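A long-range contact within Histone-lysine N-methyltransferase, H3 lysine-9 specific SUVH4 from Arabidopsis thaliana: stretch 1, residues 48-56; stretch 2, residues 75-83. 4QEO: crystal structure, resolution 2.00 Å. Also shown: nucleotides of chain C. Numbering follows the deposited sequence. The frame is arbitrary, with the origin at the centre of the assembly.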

# COMPACT_ATOMS: atom_id res chain seq x y z
N LYS A 48 -16.80 12.63 -7.78
CA LYS A 48 -17.12 13.08 -6.42
C LYS A 48 -16.66 12.06 -5.38
O LYS A 48 -17.41 11.73 -4.45
CB LYS A 48 -18.62 13.36 -6.27
CG LYS A 48 -19.14 14.45 -7.19
CD LYS A 48 -18.80 15.84 -6.67
CE LYS A 48 -19.75 16.28 -5.56
NZ LYS A 48 -19.62 17.73 -5.25
N ALA A 49 -15.44 11.55 -5.54
CA ALA A 49 -14.92 10.52 -4.66
C ALA A 49 -13.83 11.01 -3.70
O ALA A 49 -13.19 10.19 -3.05
CB ALA A 49 -14.41 9.32 -5.49
N ILE A 50 -13.60 12.32 -3.65
CA ILE A 50 -12.70 12.90 -2.65
C ILE A 50 -13.30 12.71 -1.26
O ILE A 50 -14.37 13.26 -0.96
CB ILE A 50 -12.43 14.40 -2.89
CG1 ILE A 50 -12.04 14.66 -4.35
CG2 ILE A 50 -11.32 14.92 -1.94
CD1 ILE A 50 -10.80 13.92 -4.80
N LEU A 51 -12.63 11.94 -0.41
CA LEU A 51 -13.17 11.58 0.91
C LEU A 51 -13.55 12.79 1.79
O LEU A 51 -14.60 12.80 2.44
CB LEU A 51 -12.18 10.68 1.66
CG LEU A 51 -12.69 10.20 3.02
CD1 LEU A 51 -13.99 9.40 2.84
CD2 LEU A 51 -11.62 9.37 3.71
N TYR A 52 -12.67 13.79 1.84
CA TYR A 52 -12.95 14.99 2.62
C TYR A 52 -12.91 16.17 1.67
O TYR A 52 -11.86 16.81 1.55
CB TYR A 52 -11.91 15.18 3.73
CG TYR A 52 -11.97 14.08 4.77
CD1 TYR A 52 -13.04 13.99 5.65
CD2 TYR A 52 -10.98 13.11 4.84
CE1 TYR A 52 -13.12 12.98 6.59
CE2 TYR A 52 -11.04 12.10 5.77
CZ TYR A 52 -12.11 12.04 6.64
OH TYR A 52 -12.18 11.03 7.58
N PRO A 53 -14.03 16.45 0.99
CA PRO A 53 -14.11 17.44 -0.09
C PRO A 53 -14.12 18.88 0.40
O PRO A 53 -13.96 19.80 -0.42
CB PRO A 53 -15.45 17.11 -0.75
CG PRO A 53 -16.28 16.61 0.36
CD PRO A 53 -15.35 15.84 1.27
N ARG A 54 -14.29 19.08 1.71
CA ARG A 54 -14.20 20.42 2.30
C ARG A 54 -13.03 20.48 3.27
O ARG A 54 -12.64 19.46 3.85
CB ARG A 54 -15.49 20.79 3.04
CG ARG A 54 -16.76 20.82 2.17
CD ARG A 54 -16.82 22.07 1.30
NE ARG A 54 -17.00 23.29 2.08
CZ ARG A 54 -16.80 24.52 1.60
NH1 ARG A 54 -16.41 24.68 0.34
NH2 ARG A 54 -16.98 25.58 2.38
N LYS A 55 -12.48 21.67 3.46
CA LYS A 55 -11.34 21.82 4.35
C LYS A 55 -11.69 21.60 5.81
O LYS A 55 -12.82 21.82 6.24
CB LYS A 55 -10.65 23.15 4.09
CG LYS A 55 -10.04 23.13 2.71
CD LYS A 55 -9.12 24.26 2.48
CE LYS A 55 -8.27 23.97 1.27
NZ LYS A 55 -9.11 23.85 0.07
N ILE A 56 -10.70 21.10 6.55
CA ILE A 56 -10.88 20.71 7.94
C ILE A 56 -9.67 21.23 8.74
O ILE A 56 -8.52 21.05 8.33
CB ILE A 56 -10.98 19.17 8.08
CG1 ILE A 56 -12.24 18.65 7.37
CG2 ILE A 56 -10.98 18.75 9.55
CD1 ILE A 56 -12.30 17.13 7.25
N MET A 75 -2.62 12.63 -1.33
CA MET A 75 -3.11 13.63 -0.38
C MET A 75 -4.27 14.42 -0.97
O MET A 75 -5.26 14.69 -0.27
CB MET A 75 -1.99 14.57 0.08
CG MET A 75 -0.93 13.83 0.88
SD MET A 75 0.27 14.91 1.68
CE MET A 75 1.43 14.99 0.38
N CYS A 76 -4.16 14.78 -2.24
CA CYS A 76 -5.32 15.39 -2.89
C CYS A 76 -6.53 14.45 -2.93
O CYS A 76 -7.67 14.87 -2.70
CB CYS A 76 -5.00 15.83 -4.32
SG CYS A 76 -3.65 17.03 -4.45
N ALA A 77 -6.29 13.18 -3.25
CA ALA A 77 -7.38 12.22 -3.44
C ALA A 77 -8.17 12.03 -2.15
O ALA A 77 -9.38 11.88 -2.19
CB ALA A 77 -6.85 10.87 -3.97
N VAL A 78 -7.50 12.07 -1.00
CA VAL A 78 -8.27 11.98 0.26
C VAL A 78 -8.86 13.31 0.75
O VAL A 78 -9.79 13.34 1.56
CB VAL A 78 -7.46 11.31 1.38
CG1 VAL A 78 -7.07 9.90 0.97
CG2 VAL A 78 -6.24 12.09 1.69
N GLY A 79 -8.34 14.42 0.24
CA GLY A 79 -8.80 15.72 0.69
C GLY A 79 -7.97 16.26 1.85
O GLY A 79 -8.35 17.25 2.47
N PHE A 80 -6.84 15.60 2.12
CA PHE A 80 -5.89 15.96 3.19
C PHE A 80 -5.11 17.24 2.86
O PHE A 80 -4.87 18.10 3.73
CB PHE A 80 -4.93 14.78 3.42
CG PHE A 80 -3.86 15.02 4.46
CD1 PHE A 80 -2.64 15.59 4.12
CD2 PHE A 80 -4.07 14.64 5.79
CE1 PHE A 80 -1.65 15.80 5.09
CE2 PHE A 80 -3.08 14.83 6.76
CZ PHE A 80 -1.87 15.42 6.42
N HIS A 81 -4.67 17.35 1.61
CA HIS A 81 -3.99 18.54 1.11
C HIS A 81 -4.39 18.69 -0.36
O HIS A 81 -4.08 17.83 -1.19
CB HIS A 81 -2.47 18.41 1.27
CG HIS A 81 -1.71 19.69 1.11
ND1 HIS A 81 -1.29 20.45 2.19
CD2 HIS A 81 -1.28 20.34 0.00
CE1 HIS A 81 -0.64 21.52 1.75
NE2 HIS A 81 -0.61 21.47 0.42
N ASN A 82 -5.07 19.78 -0.68
CA ASN A 82 -5.84 19.88 -1.92
C ASN A 82 -5.17 20.50 -3.13
O ASN A 82 -5.80 20.68 -4.17
CB ASN A 82 -7.18 20.56 -1.64
CG ASN A 82 -8.07 19.72 -0.74
OD1 ASN A 82 -8.76 18.80 -1.21
ND2 ASN A 82 -8.03 20.01 0.56
N HIS A 83 -3.89 20.81 -3.01
CA HIS A 83 -3.10 21.25 -4.16
C HIS A 83 -2.03 20.22 -4.36
O HIS A 83 -1.51 19.68 -3.38
CB HIS A 83 -2.42 22.59 -3.87
CG HIS A 83 -3.37 23.71 -3.62
ND1 HIS A 83 -3.33 24.47 -2.47
CD2 HIS A 83 -4.38 24.22 -4.37
CE1 HIS A 83 -4.28 25.39 -2.52
NE2 HIS A 83 -4.93 25.25 -3.67
P DA C 11 -8.73 27.50 -3.16
OP1 DA C 11 -7.58 26.87 -3.75
OP2 DA C 11 -9.37 26.94 -2.00
O5' DA C 11 -8.39 29.04 -3.02
C5' DA C 11 -7.11 29.54 -3.37
C4' DA C 11 -7.20 31.00 -3.77
O4' DA C 11 -7.44 31.08 -5.18
C3' DA C 11 -8.31 31.79 -3.10
O3' DA C 11 -7.81 33.07 -2.74
C2' DA C 11 -9.37 31.90 -4.18
C1' DA C 11 -8.53 31.94 -5.43
N9 DA C 11 -9.19 31.46 -6.64
C8 DA C 11 -10.37 30.77 -6.75
N7 DA C 11 -10.69 30.47 -7.98
C5 DA C 11 -9.67 31.01 -8.74
C6 DA C 11 -9.43 31.04 -10.12
N6 DA C 11 -10.24 30.50 -11.02
N1 DA C 11 -8.32 31.68 -10.55
C2 DA C 11 -7.51 32.23 -9.64
N3 DA C 11 -7.63 32.27 -8.32
C4 DA C 11 -8.74 31.63 -7.93
O HOH W 1 -10.99 18.94 0.72
O HOH W 2 -10.16 18.17 4.33

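Residues 48-56, an irregular segment that starts as Lys48 leaves a helix, lie against the end of the helix that runs through Val78 and against the loop that follows it. The CA atoms come nearest at Tyr52 and Gly79, 4.6 Å apart, and at Leu51 and Val78, 5.0 Å apart; the contact buries 362 Å² in all.

One direct hydrogen bond joins the stretches: Tyr52 N donates to Val78 O over 2.9 Å, using a carbonyl at the helix end. Two CA-H...O contacts supplement it. Ile50 CA lies 3.5 Å from Ala77 O, which the contact buries without a conventional hydrogen-bond partner, and Gly79 CA lies 3.4 Å from Tyr52 O, so the two stretches exchange contacts in both directions.

Gly79 makes this close approach possible. It leaves the helix with positive phi (92°), while its N makes weak hydrogen bonds to Met75 O (3.1 Å) and Cys76 O (3.0 Å). A CB here would point toward the first stretch, fall 2.0 Å from Tyr52 O and crowd Ile50 CG2 at 3.3 Å; it would also be jammed against the carbonyl of the preceding residue.

Side-chain packing centres on Ile50. Its CA-to-CB bond points sideways, but the end of the side chain comes nearer, and CG2 rests 3.7 Å from both Cys76 O and Gly79 N, against the backbone of the helix end. Leu51 CB packs 3.6 Å from Val78 O, and the Tyr52 ring lies obliquely to that same carbonyl. Much of what the first stretch touches is therefore main chain; the CB of Ala77 points away.

Water extends the polar link. Water 1 donates to Tyr52 O at 2.4 Å, a notably short distance, and to Asn82 OD1 at 3.0 Å, tying the loop side chain to the facing backbone. Water 2 donates to Arg54 O and to Gly79 O, each at 2.8 Å, bridging two carbonyls that cannot bond to each other. Asn82, whose CB points toward the first stretch, also makes a weak hydrogen bond from ND2 to Gly79 O (3.4 Å) within its own loop.

At the nucleic acid, both stretches approach the phosphate of DA11 in chain C. His83 NE2 donates to DA11 OP1 over 3.1 Å, with the oxygen near the plane of the ring. Lys55 NZ, 4.0 Å from Asn82 ND2, comes within 3.7 Å of DA11 OP2, where its positive charge suits the anionic phosphate.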